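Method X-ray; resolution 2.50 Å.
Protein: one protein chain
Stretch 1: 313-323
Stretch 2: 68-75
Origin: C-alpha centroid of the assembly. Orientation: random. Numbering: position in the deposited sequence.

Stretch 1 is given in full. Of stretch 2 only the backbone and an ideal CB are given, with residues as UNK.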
# COMPACT_ATOMS: atom_id res chain seq x y z
N PHE A 313 8.22 17.07 0.73
CA PHE A 313 8.33 17.26 -0.72
C PHE A 313 7.77 18.62 -1.14
O PHE A 313 8.39 19.30 -1.97
CB PHE A 313 7.63 16.13 -1.47
CG PHE A 313 8.14 14.72 -1.26
CD1 PHE A 313 9.50 14.44 -1.35
CD2 PHE A 313 7.26 13.66 -1.07
CE1 PHE A 313 9.97 13.12 -1.21
CE2 PHE A 313 7.72 12.35 -0.89
CZ PHE A 313 9.07 12.09 -0.99
N ARG A 314 6.62 19.03 -0.56
CA ARG A 314 5.95 20.30 -0.84
C ARG A 314 6.75 21.45 -0.27
O ARG A 314 6.95 22.46 -0.96
CB ARG A 314 4.50 20.28 -0.32
CG ARG A 314 3.65 19.21 -1.00
CD ARG A 314 2.34 18.95 -0.28
NE ARG A 314 1.27 19.82 -0.76
CZ ARG A 314 0.85 20.92 -0.13
NH1 ARG A 314 1.41 21.29 1.02
NH2 ARG A 314 -0.13 21.64 -0.64
N ALA A 315 7.30 21.27 0.95
CA ALA A 315 8.19 22.25 1.59
C ALA A 315 9.46 22.47 0.76
O ALA A 315 9.85 23.60 0.57
CB ALA A 315 8.56 21.81 3.00
N LEU A 316 10.07 21.39 0.26
CA LEU A 316 11.27 21.47 -0.59
C LEU A 316 11.02 22.30 -1.83
O LEU A 316 11.82 23.16 -2.15
CB LEU A 316 11.73 20.05 -1.00
CG LEU A 316 12.62 19.34 0.00
CD1 LEU A 316 12.57 17.85 -0.19
CD2 LEU A 316 14.05 19.87 -0.07
N ARG A 317 9.88 22.06 -2.52
CA ARG A 317 9.50 22.80 -3.73
C ARG A 317 9.33 24.27 -3.45
O ARG A 317 9.75 25.09 -4.28
CB ARG A 317 8.22 22.23 -4.35
CG ARG A 317 8.48 21.14 -5.38
CD ARG A 317 7.32 20.95 -6.34
NE ARG A 317 6.11 20.54 -5.64
CZ ARG A 317 5.74 19.28 -5.44
NH1 ARG A 317 6.44 18.29 -5.96
NH2 ARG A 317 4.65 19.01 -4.74
N ARG A 318 8.71 24.63 -2.28
CA ARG A 318 8.47 26.02 -1.87
C ARG A 318 9.77 26.74 -1.52
O ARG A 318 9.98 27.86 -1.97
CB ARG A 318 7.47 26.09 -0.70
CG ARG A 318 7.05 27.52 -0.31
CD ARG A 318 5.66 27.55 0.26
NE ARG A 318 5.64 27.29 1.69
CZ ARG A 318 4.59 26.84 2.37
NH1 ARG A 318 4.66 26.69 3.68
NH2 ARG A 318 3.46 26.54 1.74
N CYS A 319 10.64 26.08 -0.73
CA CYS A 319 11.96 26.56 -0.29
C CYS A 319 12.85 26.82 -1.50
O CYS A 319 13.45 27.89 -1.62
CB CYS A 319 12.59 25.58 0.69
SG CYS A 319 11.76 25.49 2.29
N TYR A 320 12.88 25.85 -2.43
CA TYR A 320 13.64 25.92 -3.66
C TYR A 320 13.21 27.11 -4.51
O TYR A 320 14.08 27.85 -4.97
CB TYR A 320 13.50 24.62 -4.46
CG TYR A 320 14.18 24.68 -5.81
CD1 TYR A 320 15.57 24.62 -5.91
CD2 TYR A 320 13.45 24.79 -6.99
CE1 TYR A 320 16.21 24.66 -7.15
CE2 TYR A 320 14.07 24.83 -8.23
CZ TYR A 320 15.46 24.77 -8.31
OH TYR A 320 16.08 24.81 -9.52
N ALA A 321 11.87 27.29 -4.71
CA ALA A 321 11.34 28.42 -5.48
C ALA A 321 11.81 29.76 -4.90
O ALA A 321 12.36 30.59 -5.64
CB ALA A 321 9.83 28.38 -5.51
N LYS A 322 11.65 29.91 -3.55
CA LYS A 322 12.01 31.12 -2.81
C LYS A 322 13.49 31.45 -2.91
O LYS A 322 13.83 32.61 -3.09
CB LYS A 322 11.51 31.05 -1.36
CG LYS A 322 10.00 31.18 -1.25
CD LYS A 322 9.45 30.96 0.15
CE LYS A 322 7.99 31.35 0.18
NZ LYS A 322 7.43 31.37 1.56
N ILE A 323 14.36 30.42 -2.82
CA ILE A 323 15.83 30.55 -2.88
C ILE A 323 16.25 31.05 -4.26
O ILE A 323 16.99 32.03 -4.36
CB ILE A 323 16.53 29.21 -2.50
CG1 ILE A 323 16.34 28.87 -1.00
CG2 ILE A 323 18.01 29.21 -2.87
CD1 ILE A 323 16.63 27.32 -0.66
N UNK A 68 -1.94 31.55 9.50
CA UNK A 68 -0.74 32.37 9.35
C UNK A 68 0.03 32.09 8.05
O UNK A 68 0.88 32.88 7.68
CB UNK A 68 0.18 32.14 10.55
N UNK A 69 -0.32 31.00 7.33
CA UNK A 69 0.27 30.69 6.02
C UNK A 69 -0.65 31.33 4.96
O UNK A 69 -1.82 30.94 4.85
CB UNK A 69 0.41 29.18 5.81
N UNK A 70 -0.15 32.31 4.17
CA UNK A 70 -1.00 32.90 3.13
C UNK A 70 -1.32 31.87 2.05
O UNK A 70 -0.50 30.98 1.79
CB UNK A 70 -0.32 34.12 2.51
N UNK A 71 -2.50 31.99 1.42
CA UNK A 71 -2.94 31.09 0.36
C UNK A 71 -2.06 31.12 -0.88
O UNK A 71 -2.02 30.12 -1.59
CB UNK A 71 -4.38 31.43 -0.04
N UNK A 72 -1.27 32.20 -1.08
CA UNK A 72 -0.29 32.35 -2.17
C UNK A 72 0.82 31.31 -2.08
O UNK A 72 1.33 30.88 -3.12
CB UNK A 72 0.32 33.75 -2.15
N UNK A 73 1.20 30.88 -0.82
CA UNK A 73 2.24 29.88 -0.51
C UNK A 73 1.74 28.43 -0.79
O UNK A 73 2.54 27.48 -0.76
CB UNK A 73 2.67 30.01 0.95
N UNK A 74 0.42 28.29 -1.02
CA UNK A 74 -0.21 27.03 -1.39
C UNK A 74 -0.39 27.17 -2.91
O UNK A 74 0.39 26.58 -3.68
CB UNK A 74 -1.52 26.78 -0.65
N UNK A 75 -1.29 28.06 -3.30
CA UNK A 75 -1.53 28.46 -4.68
C UNK A 75 -2.02 27.41 -5.65
O UNK A 75 -3.07 26.78 -5.43
CB UNK A 75 -0.23 29.04 -5.24

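Stretch 1 is a continuous helix that presents Arg314, Arg318 and Lys322, spaced one turn apart, toward stretch 2, so the visible surface is strongly cationic and offers N-H donors.

Position 68 has nothing of stretch 1 within 5.5 Å of its ideal CB. With phi/psi of -81/-12°, the helix sets few limits on it, and many polar residues would do. It is Asp68, poorly ordered and without contact to the helix.

At position 69 CA-to-CB points toward the helix, and the ideal CB lies 5.4 Å from Arg318 NH1. The gap suits a small or medium side chain, such as Thr, Val or Ser; an acidic group would also find charge here. The residue is Thr69, whose CG2 approaches Arg318 NH2 at 4.3 Å, a van der Waals contact. Its OG1 is hydrogen-bonded elsewhere in the structure.

Position 70 is out of reach. Its phi of -67° and psi of 150° are compatible with proline, though not diagnostic of it, and its carbonyl accepts a hydrogen bond from the backbone N of position 73. It is Pro70.

Positions 71 and 72 begin a short 3-10 segment with their CB atoms far from the helix, leaving the choice open. They are Leu71 and Glu72; the latter is poorly ordered.

Position 73 faces the helix most directly. Its ideal CB is 3.6 Å from Arg318 NH2 and 5.0 Å from Lys322 NZ, so a short acidic side chain is strongly favoured, while Asn or Ser could offer a neutral acceptor. Its backbone already contributes: Arg318 NH2 donates to the carbonyl O of residue 73 at 2.8 Å, an interaction independent of side-chain identity. The deposited Asp73 adds a salt bridge, with Lys322 NZ hydrogen-bonded to OD2 at 3.0 Å. Its CB lies over one face of the Arg318 guanidinium. A longer salt bridge, from Arg318 NE to Asp73 OD2 at 3.9 Å, rests on charge alone, because the oxygen lies well out of the guanidinium plane.

At position 74 CA-to-CB runs sideways, with the ideal CB 5.3 Å from Arg314 NH2. An aliphatic side chain could pack beside this guanidinium, and a polar one might also be accommodated. Ile74 takes the first course: its CG2 meets the guanidinium edge, 4.4 Å from Arg314 NH2.

Position 75 combines a phi of 63° with a psi of -127°. The positive phi favours glycine, and an ideal CB would sit a crowded 3.2 Å from the carbonyl O of residue 72. Gly75 avoids that clash.

Stretch 2, residues 68-75: DTPLEDIG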
# COMPACT_ATOMS: atom_id res chain seq x y z
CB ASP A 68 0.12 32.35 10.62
CG ASP A 68 -0.58 32.89 11.88
OD1 ASP A 68 -1.50 33.75 11.74
OD2 ASP A 68 -0.21 32.48 13.00
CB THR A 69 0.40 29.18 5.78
OG1 THR A 69 1.20 28.58 6.79
CG2 THR A 69 1.00 28.86 4.43
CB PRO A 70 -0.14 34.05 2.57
CG PRO A 70 1.24 33.67 2.86
CD PRO A 70 1.20 32.91 4.15
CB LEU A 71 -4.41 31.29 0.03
CG LEU A 71 -5.40 30.86 1.12
CD1 LEU A 71 -6.81 30.94 0.60
CD2 LEU A 71 -5.11 29.44 1.64
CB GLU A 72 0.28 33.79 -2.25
CG GLU A 72 1.12 34.26 -1.07
CD GLU A 72 1.19 35.76 -0.89
OE1 GLU A 72 0.61 36.27 0.10
OE2 GLU A 72 1.87 36.42 -1.71
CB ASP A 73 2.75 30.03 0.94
CG ASP A 73 3.92 30.99 1.08
OD1 ASP A 73 4.20 31.73 0.12
OD2 ASP A 73 4.55 31.01 2.15
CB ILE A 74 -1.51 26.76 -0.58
CG1 ILE A 74 -1.15 26.60 0.92
CG2 ILE A 74 -2.20 25.49 -1.12
CD1 ILE A 74 -2.33 26.58 1.90
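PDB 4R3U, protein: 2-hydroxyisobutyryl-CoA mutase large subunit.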